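PDB 4F87: endolysin PlyC, small cell-wall binding subunit from Streptococcus phage C1, which forms the octameric cell-wall-binding ring of an endolysin that degrades host peptidoglycan and releases phage progeny by lysis. Local coordinates for residues Y29-N34 with I38-I43; G16-T21 with E44-F49. One frame throughout, in Å; residues are numbered along the deposited sequence.

Contact 1 (Y29-N34 with I38-I43)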
ATOM      1  N   TYR B  29      17.622  14.808 -23.392  1.00 17.19           N
ATOM      2  CA  TYR B  29      16.848  14.148 -22.339  1.00 15.67           C
ATOM      3  C   TYR B  29      16.405  15.149 -21.309  1.00 16.60           C
ATOM      4  O   TYR B  29      17.147  16.048 -20.918  1.00 17.48           O
ATOM      5  CB  TYR B  29      17.661  13.071 -21.613  1.00 17.74           C
ATOM      6  CG  TYR B  29      17.688  11.764 -22.366  1.00 17.91           C
ATOM      7  CD1 TYR B  29      16.824  10.721 -22.030  1.00 18.31           C
ATOM      8  CD2 TYR B  29      18.576  11.564 -23.414  1.00 21.66           C
ATOM      9  CE1 TYR B  29      16.844   9.514 -22.725  1.00 19.97           C
ATOM     10  CE2 TYR B  29      18.591  10.366 -24.127  1.00 24.06           C
ATOM     11  CZ  TYR B  29      17.726   9.348 -23.773  1.00 21.83           C
ATOM     12  OH  TYR B  29      17.759   8.169 -24.471  1.00 30.03           O
ATOM     13  N   ARG B  30      15.173  14.961 -20.826  1.00 16.33           N
ATOM     14  CA  ARG B  30      14.593  15.744 -19.757  1.00 15.92           C
ATOM     15  C   ARG B  30      13.954  14.773 -18.755  1.00 16.96           C
ATOM     16  O   ARG B  30      13.901  13.566 -19.011  1.00 16.35           O
ATOM     17  CB  ARG B  30      13.556  16.741 -20.285  1.00 17.17           C
ATOM     18  CG  ARG B  30      14.178  17.701 -21.298  1.00 17.18           C
ATOM     19  CD  ARG B  30      13.208  18.800 -21.759  1.00 19.50           C
ATOM     20  NE  ARG B  30      12.821  19.709 -20.676  1.00 20.00           N
ATOM     21  CZ  ARG B  30      13.593  20.665 -20.164  1.00 23.95           C
ATOM     22  NH1 ARG B  30      14.820  20.870 -20.642  1.00 23.43           N
ATOM     23  NH2 ARG B  30      13.153  21.416 -19.159  1.00 26.03           N
ATOM     24  N   ALA B  31      13.489  15.283 -17.615  1.00 16.45           N
ATOM     25  CA  ALA B  31      12.812  14.404 -16.679  1.00 16.74           C
ATOM     26  C   ALA B  31      11.797  15.158 -15.882  1.00 18.52           C
ATOM     27  O   ALA B  31      11.935  16.367 -15.684  1.00 18.92           O
ATOM     28  CB  ALA B  31      13.814  13.760 -15.716  1.00 18.62           C
ATOM     29  N   PHE B  32      10.780  14.437 -15.390  1.00 17.75           N
ATOM     30  CA  PHE B  32       9.915  14.933 -14.337  1.00 18.10           C
ATOM     31  C   PHE B  32      10.362  14.160 -13.104  1.00 21.92           C
ATOM     32  O   PHE B  32      10.428  12.921 -13.138  1.00 21.95           O
ATOM     33  CB  PHE B  32       8.419  14.662 -14.597  1.00 19.75           C
ATOM     34  CG  PHE B  32       7.837  15.666 -15.542  1.00 20.54           C
ATOM     35  CD1 PHE B  32       7.398  16.904 -15.085  1.00 25.57           C
ATOM     36  CD2 PHE B  32       7.728  15.381 -16.893  1.00 21.59           C
ATOM     37  CE1 PHE B  32       6.863  17.840 -15.985  1.00 25.96           C
ATOM     38  CE2 PHE B  32       7.215  16.328 -17.790  1.00 24.53           C
ATOM     39  CZ  PHE B  32       6.805  17.550 -17.324  1.00 24.18           C
ATOM     40  N   ILE B  33      10.764  14.869 -12.055  1.00 20.24           N
ATOM     41  CA  ILE B  33      11.185  14.221 -10.807  1.00 20.66           C
ATOM     42  C   ILE B  33      10.388  14.886  -9.693  1.00 24.38           C
ATOM     43  O   ILE B  33      10.538  16.093  -9.463  1.00 24.47           O
ATOM     44  CB  ILE B  33      12.725  14.293 -10.573  1.00 24.04           C
ATOM     45  CG1 ILE B  33      13.461  13.411 -11.626  1.00 25.57           C
ATOM     46  CG2 ILE B  33      13.083  13.856  -9.109  1.00 24.83           C
ATOM     47  CD1 ILE B  33      14.894  13.537 -11.673  1.00 34.62           C
ATOM     48  N   ASN B  34       9.506  14.110  -9.056  1.00 22.74           N
ATOM     49  CA  ASN B  34       8.659  14.618  -7.985  1.00 23.54           C
ATOM     50  C   ASN B  34       7.875  15.877  -8.415  1.00 26.51           C
ATOM     51  O   ASN B  34       7.775  16.849  -7.651  1.00 28.73           O
ATOM     52  CB  ASN B  34       9.477  14.808  -6.693  1.00 25.72           C
ATOM     53  CG  ASN B  34      10.054  13.499  -6.184  1.00 27.43           C
ATOM     54  OD1 ASN B  34       9.562  12.421  -6.515  1.00 28.44           O
ATOM     55  ND2 ASN B  34      11.053  13.557  -5.304  1.00 30.07           N
ATOM     56  N   ILE B  38      13.046  18.995 -15.291  1.00 19.20           N
ATOM     57  CA  ILE B  38      14.444  19.404 -15.423  1.00 19.22           C
ATOM     58  C   ILE B  38      15.037  18.932 -16.737  1.00 20.65           C
ATOM     59  O   ILE B  38      14.560  17.976 -17.356  1.00 18.88           O
ATOM     60  CB  ILE B  38      15.290  18.858 -14.229  1.00 22.63           C
ATOM     61  CG1 ILE B  38      15.253  17.316 -14.172  1.00 23.33           C
ATOM     62  CG2 ILE B  38      14.876  19.499 -12.887  1.00 23.31           C
ATOM     63  CD1 ILE B  38      16.301  16.705 -13.253  1.00 24.90           C
ATOM     64  N   GLY B  39      16.076  19.622 -17.172  1.00 19.13           N
ATOM     65  CA  GLY B  39      16.879  19.178 -18.297  1.00 19.02           C
ATOM     66  C   GLY B  39      18.013  18.342 -17.726  1.00 22.00           C
ATOM     67  O   GLY B  39      18.412  18.528 -16.552  1.00 23.27           O
ATOM     68  N   ILE B  40      18.479  17.367 -18.501  1.00 18.39           N
ATOM     69  CA  ILE B  40      19.596  16.505 -18.104  1.00 18.07           C
ATOM     70  C   ILE B  40      20.745  16.801 -19.061  1.00 20.98           C
ATOM     71  O   ILE B  40      20.576  16.754 -20.286  1.00 21.19           O
ATOM     72  CB  ILE B  40      19.201  15.008 -18.130  1.00 20.45           C
ATOM     73  CG1 ILE B  40      17.959  14.703 -17.263  1.00 21.62           C
ATOM     74  CG2 ILE B  40      20.387  14.123 -17.717  1.00 20.39           C
ATOM     75  CD1 ILE B  40      18.049  14.942 -15.817  1.00 27.44           C
ATOM     76  N   LYS B  41      21.902  17.173 -18.511  1.00 18.64           N
ATOM     77  CA  LYS B  41      23.055  17.534 -19.334  1.00 19.57           C
ATOM     78  C   LYS B  41      23.950  16.391 -19.758  1.00 20.61           C
ATOM     79  O   LYS B  41      24.575  16.462 -20.816  1.00 21.61           O
ATOM     80  CB  LYS B  41      23.893  18.609 -18.624  1.00 22.57           C
ATOM     81  CG  LYS B  41      23.121  19.928 -18.545  1.00 30.10           C
ATOM     82  CD  LYS B  41      23.887  21.043 -17.875  1.00 37.57           C
ATOM     83  CE  LYS B  41      22.989  22.238 -17.585  1.00 41.28           C
ATOM     84  NZ  LYS B  41      22.353  22.826 -18.802  1.00 48.97           N
ATOM     85  N   ASP B  42      24.036  15.340 -18.956  1.00 18.01           N
ATOM     86  CA  ASP B  42      24.971  14.262 -19.232  1.00 17.56           C
ATOM     87  C   ASP B  42      24.314  12.891 -19.310  1.00 18.26           C
ATOM     88  O   ASP B  42      23.460  12.548 -18.501  1.00 17.30           O
ATOM     89  CB  ASP B  42      26.036  14.219 -18.141  1.00 18.43           C
ATOM     90  CG  ASP B  42      26.929  15.448 -18.136  1.00 26.53           C
ATOM     91  OD1 ASP B  42      27.722  15.617 -19.100  1.00 29.22           O
ATOM     92  OD2 ASP B  42      26.824  16.254 -17.192  1.00 25.99           O
ATOM     93  N   ILE B  43      24.811  12.050 -20.226  1.00 17.45           N
ATOM     94  CA  ILE B  43      24.287  10.710 -20.375  1.00 17.42           C
ATOM     95  C   ILE B  43      24.501   9.856 -19.119  1.00 18.10           C
ATOM     96  O   ILE B  43      23.661   8.990 -18.836  1.00 17.24           O
ATOM     97  CB  ILE B  43      24.828  10.026 -21.660  1.00 22.35           C
ATOM     98  CG1 ILE B  43      23.925   8.852 -22.111  1.00 25.85           C
ATOM     99  CG2 ILE B  43      26.284   9.595 -21.526  1.00 25.34           C
ATOM    100  CD1 ILE B  43      22.512   9.273 -22.640  1.00 34.56           C
TER
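Ala31 and Ile38 pair backbone to backbone in the β-hairpin of strands 29-33 and 36-40, which ends at the sheet edge formed, within this chain, by strand 36-40. Theirs is an antiparallel hydrogen-bonded pair: Ala31 N donates a hydrogen bond to Ile38 O at 2.9 Å, and Ile38 N donates one to Ala31 O. A third bond runs from Ile40 N to Tyr29 O at 3.1 Å.

On the face of Ala31, the isoleucines do the packing. Ile38 adopts the less common chi1 of 60°, with CG1 between its backbone N and carbonyl carbon. This swings the longer branch over to the partner strand, where CG1 lies 4.1 Å from Ala31 CB and CD1 meets Ile33 CD1 at 3.8 Å, the two side chains crossing at a slant. Further along, Ile40 CB sits 4.3 Å from Tyr29 CB, and Ile43 CD1 comes obliquely to the Tyr29 ring, already from the start of helix 43-50. Ala69 and Ile66 of a neighbouring subunit pack on Ile33 and Ile38.

The other face carries Arg30, which pairs with Gly39 without hydrogen bonds. Tyr29 and Arg30 are both known points of interaction with the host cell wall, as is Glu37, whose carboxylate forms a salt bridge with Arg30 NE. The arginine chain turns at chi3 (65°), which folds the guanidinium back over the peptide joining Ile38 to Gly39. Ile38 O lies beneath the centre of the flat group, 4.0 Å from its plane, and, with no side chain on Gly39 to intervene, Arg30 NH1 comes to 3.5 Å from Gly39 CA.

Contact 2 (G16-T21 with E44-F49)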
ATOM      1  N   GLY B  16       8.550   9.703 -11.109  1.00 19.17           N
ATOM      2  CA  GLY B  16       8.649  10.461 -12.350  1.00 18.97           C
ATOM      3  C   GLY B  16       9.153   9.631 -13.490  1.00 18.27           C
ATOM      4  O   GLY B  16       9.085   8.399 -13.453  1.00 19.37           O
ATOM      5  N   PHE B  17       9.665  10.310 -14.521  1.00 17.24           N
ATOM      6  CA  PHE B  17      10.159   9.600 -15.677  1.00 16.25           C
ATOM      7  C   PHE B  17      11.101  10.491 -16.456  1.00 16.89           C
ATOM      8  O   PHE B  17      11.002  11.726 -16.394  1.00 17.15           O
ATOM      9  CB  PHE B  17       8.997   9.137 -16.607  1.00 17.97           C
ATOM     10  CG  PHE B  17       8.045  10.229 -17.037  1.00 17.63           C
ATOM     11  CD1 PHE B  17       8.299  10.989 -18.173  1.00 18.40           C
ATOM     12  CD2 PHE B  17       6.892  10.499 -16.307  1.00 20.58           C
ATOM     13  CE1 PHE B  17       7.437  12.025 -18.548  1.00 18.75           C
ATOM     14  CE2 PHE B  17       6.004  11.507 -16.722  1.00 22.89           C
ATOM     15  CZ  PHE B  17       6.284  12.252 -17.840  1.00 20.18           C
ATOM     16  N   LEU B  18      11.992   9.852 -17.201  1.00 15.92           N
ATOM     17  CA  LEU B  18      12.831  10.532 -18.188  1.00 15.78           C
ATOM     18  C   LEU B  18      12.042  10.571 -19.503  1.00 16.98           C
ATOM     19  O   LEU B  18      11.241   9.650 -19.784  1.00 16.00           O
ATOM     20  CB  LEU B  18      14.091   9.720 -18.440  1.00 16.46           C
ATOM     21  CG  LEU B  18      15.091   9.777 -17.306  1.00 18.79           C
ATOM     22  CD1 LEU B  18      15.881   8.500 -17.257  1.00 21.24           C
ATOM     23  CD2 LEU B  18      16.047  10.965 -17.506  1.00 20.92           C
ATOM     24  N   PHE B  19      12.275  11.611 -20.315  1.00 15.25           N
ATOM     25  CA  PHE B  19      11.646  11.675 -21.620  1.00 15.25           C
ATOM     26  C   PHE B  19      12.573  12.269 -22.653  1.00 16.24           C
ATOM     27  O   PHE B  19      13.429  13.121 -22.346  1.00 16.46           O
ATOM     28  CB  PHE B  19      10.275  12.408 -21.585  1.00 15.90           C
ATOM     29  CG  PHE B  19      10.249  13.839 -21.099  1.00 15.52           C
ATOM     30  CD1 PHE B  19      10.089  14.895 -21.996  1.00 16.66           C
ATOM     31  CD2 PHE B  19      10.313  14.129 -19.738  1.00 16.52           C
ATOM     32  CE1 PHE B  19       9.996  16.206 -21.539  1.00 16.89           C
ATOM     33  CE2 PHE B  19      10.249  15.448 -19.288  1.00 17.80           C
ATOM     34  CZ  PHE B  19      10.077  16.477 -20.190  1.00 16.50           C
ATOM     35  N   HIS B  20      12.437  11.792 -23.890  1.00 14.42           N
ATOM     36  CA  HIS B  20      13.180  12.305 -25.037  1.00 14.32           C
ATOM     37  C   HIS B  20      12.379  11.973 -26.284  1.00 14.94           C
ATOM     38  O   HIS B  20      11.443  11.154 -26.218  1.00 14.89           O
ATOM     39  CB  HIS B  20      14.593  11.659 -25.135  1.00 15.77           C
ATOM     40  CG  HIS B  20      14.586  10.242 -25.609  1.00 16.66           C
ATOM     41  ND1 HIS B  20      14.203   9.204 -24.773  1.00 17.40           N
ATOM     42  CD2 HIS B  20      14.859   9.738 -26.833  1.00 18.54           C
ATOM     43  CE1 HIS B  20      14.273   8.105 -25.502  1.00 18.85           C
ATOM     44  NE2 HIS B  20      14.672   8.369 -26.749  1.00 19.77           N
ATOM     45  N   THR B  21      12.746  12.572 -27.414  1.00 15.67           N
ATOM     46  CA  THR B  21      12.172  12.200 -28.692  1.00 15.16           C
ATOM     47  C   THR B  21      13.223  11.626 -29.597  1.00 18.42           C
ATOM     48  O   THR B  21      14.370  12.103 -29.599  1.00 18.44           O
ATOM     49  CB  THR B  21      11.433  13.388 -29.379  1.00 16.12           C
ATOM     50  OG1 THR B  21      10.862  12.928 -30.609  1.00 17.26           O
ATOM     51  CG2 THR B  21      12.347  14.567 -29.729  1.00 18.80           C
ATOM     52  N   GLU B  44      25.545  10.138 -18.330  1.00 16.86           N
ATOM     53  CA  GLU B  44      25.736   9.388 -17.094  1.00 15.89           C
ATOM     54  C   GLU B  44      24.495   9.508 -16.197  1.00 17.66           C
ATOM     55  O   GLU B  44      24.067   8.519 -15.604  1.00 16.47           O
ATOM     56  CB  GLU B  44      26.965   9.922 -16.371  1.00 16.76           C
ATOM     57  CG  GLU B  44      27.129   9.281 -15.002  1.00 18.18           C
ATOM     58  CD  GLU B  44      28.307   9.770 -14.200  1.00 18.04           C
ATOM     59  OE1 GLU B  44      28.622  10.976 -14.256  1.00 18.84           O
ATOM     60  OE2 GLU B  44      28.856   8.951 -13.432  1.00 18.50           O
ATOM     61  N   THR B  45      23.922  10.721 -16.104  1.00 15.91           N
ATOM     62  CA  THR B  45      22.749  10.972 -15.275  1.00 14.87           C
ATOM     63  C   THR B  45      21.540  10.256 -15.830  1.00 16.37           C
ATOM     64  O   THR B  45      20.718   9.765 -15.057  1.00 16.00           O
ATOM     65  CB  THR B  45      22.527  12.482 -15.207  1.00 15.74           C
ATOM     66  OG1 THR B  45      23.750  13.131 -14.789  1.00 16.09           O
ATOM     67  CG2 THR B  45      21.381  12.853 -14.262  1.00 16.48           C
ATOM     68  N   VAL B  46      21.394  10.233 -17.174  1.00 15.51           N
ATOM     69  CA  VAL B  46      20.286   9.497 -17.762  1.00 15.53           C
ATOM     70  C   VAL B  46      20.387   8.018 -17.342  1.00 17.06           C
ATOM     71  O   VAL B  46      19.400   7.423 -16.894  1.00 16.90           O
ATOM     72  CB  VAL B  46      20.327   9.626 -19.298  1.00 16.81           C
ATOM     73  CG1 VAL B  46      19.278   8.714 -19.960  1.00 18.06           C
ATOM     74  CG2 VAL B  46      20.116  11.088 -19.713  1.00 17.14           C
ATOM     75  N   GLN B  47      21.566   7.430 -17.488  1.00 16.31           N
ATOM     76  CA  GLN B  47      21.725   6.013 -17.133  1.00 17.92           C
ATOM     77  C   GLN B  47      21.491   5.777 -15.642  1.00 18.86           C
ATOM     78  O   GLN B  47      20.868   4.772 -15.275  1.00 19.20           O
ATOM     79  CB  GLN B  47      23.086   5.495 -17.585  1.00 21.46           C
ATOM     80  CG  GLN B  47      23.236   5.539 -19.102  1.00 27.39           C
ATOM     81  CD  GLN B  47      24.662   5.250 -19.535  1.00 53.61           C
ATOM     82  OE1 GLN B  47      25.657   5.808 -19.032  1.00 46.77           O
ATOM     83  NE2 GLN B  47      24.781   4.424 -20.546  1.00 55.99           N
ATOM     84  N   GLY B  48      21.921   6.716 -14.798  1.00 17.13           N
ATOM     85  CA  GLY B  48      21.677   6.609 -13.369  1.00 17.04           C
ATOM     86  C   GLY B  48      20.197   6.601 -13.031  1.00 17.41           C
ATOM     87  O   GLY B  48      19.704   5.687 -12.349  1.00 17.35           O
ATOM     88  N   PHE B  49      19.445   7.589 -13.579  1.00 15.91           N
ATOM     89  CA  PHE B  49      18.008   7.609 -13.295  1.00 15.43           C
ATOM     90  C   PHE B  49      17.251   6.471 -13.949  1.00 16.58           C
ATOM     91  O   PHE B  49      16.234   6.052 -13.392  1.00 16.88           O
ATOM     92  CB  PHE B  49      17.395   8.969 -13.647  1.00 16.54           C
ATOM     93  CG  PHE B  49      17.607   9.920 -12.487  1.00 17.75           C
ATOM     94  CD1 PHE B  49      16.733   9.929 -11.404  1.00 19.27           C
ATOM     95  CD2 PHE B  49      18.745  10.714 -12.419  1.00 19.19           C
ATOM     96  CE1 PHE B  49      16.966  10.738 -10.285  1.00 20.83           C
ATOM     97  CE2 PHE B  49      18.976  11.530 -11.307  1.00 21.51           C
ATOM     98  CZ  PHE B  49      18.098  11.525 -10.233  1.00 21.03           C
TER
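This is an apolar helix-on-sheet contact, in which Leu18 of the inner strand 16-20 reaches across to Val46 and Phe49 of helix 43-50. It is small and wholly buried, and no hydrogen bond crosses it; at the closest backbone approach, Leu18 CA and Val46 CA are still 7.5 Å apart, so the leucine side chain has to bridge the gap.

One methyl does the touching. With chi1 at -73°, Leu18 has CG anti to its own carbonyl carbon and the chain extended toward the helix, with CD1 leading. Leu18 CD1 lies 3.7 Å from Val46 O and 3.9 Å from Phe49 CB, which places it against one turn of the helix, between the carbonyl of Val46 and the CB of Phe49, three residues on. Leu18 CD1 meets Val46 CG1 less closely, at 4.3 Å. The other methyl, Leu18 CD2, is turned toward the hairpin instead and stands 4.0 Å from Ala31 CB.

Phe49 offers Leu18 its CB and not its ring. The two side chains cross at about a right angle, and the ring is directed past the leucine to pack on Ile33. Thr45 O lies in the plane of that ring at its edge, while also accepting the helical bond from Phe49 N at 2.9 Å.

Val46 in turn touches Tyr29 and Ile40, so the helix spreads over strands 29-33 and 36-40 as well as the strand of Leu18. Its Thr45 and Glu44 are hydrogen-bonded to a neighbouring subunit, and Phe49 packs on Ile66 of that same copy. Across the sheet, Phe17 points away from helix 43-50, and it and Phe19 lie against helix 63-70, leaving strand 16-20 between the two helices.

In sequence, contact 1 falls between the two segments of contact 2; their centres are about 6 Å apart. Strands 16-20 and 29-33 are sheet neighbours, joined by probable hydrogen bonds such as Arg30 O to Phe19 N at 2.9 Å. The His20 and Tyr29 rings stack, with His20 ND1 3.4 Å from Tyr29 CE1. The cell-wall-binding Tyr29 thus sits where the two contacts meet, its side chain about 4 Å from that of Val46 and about 4 Å from a bound methylpentanediol, probably from the crystallisation liquor. Arg30, on the other face, has its side chain about 4 Å from that of Arg67, another cell-wall interaction site. Both contacts reach the same neighbouring subunit.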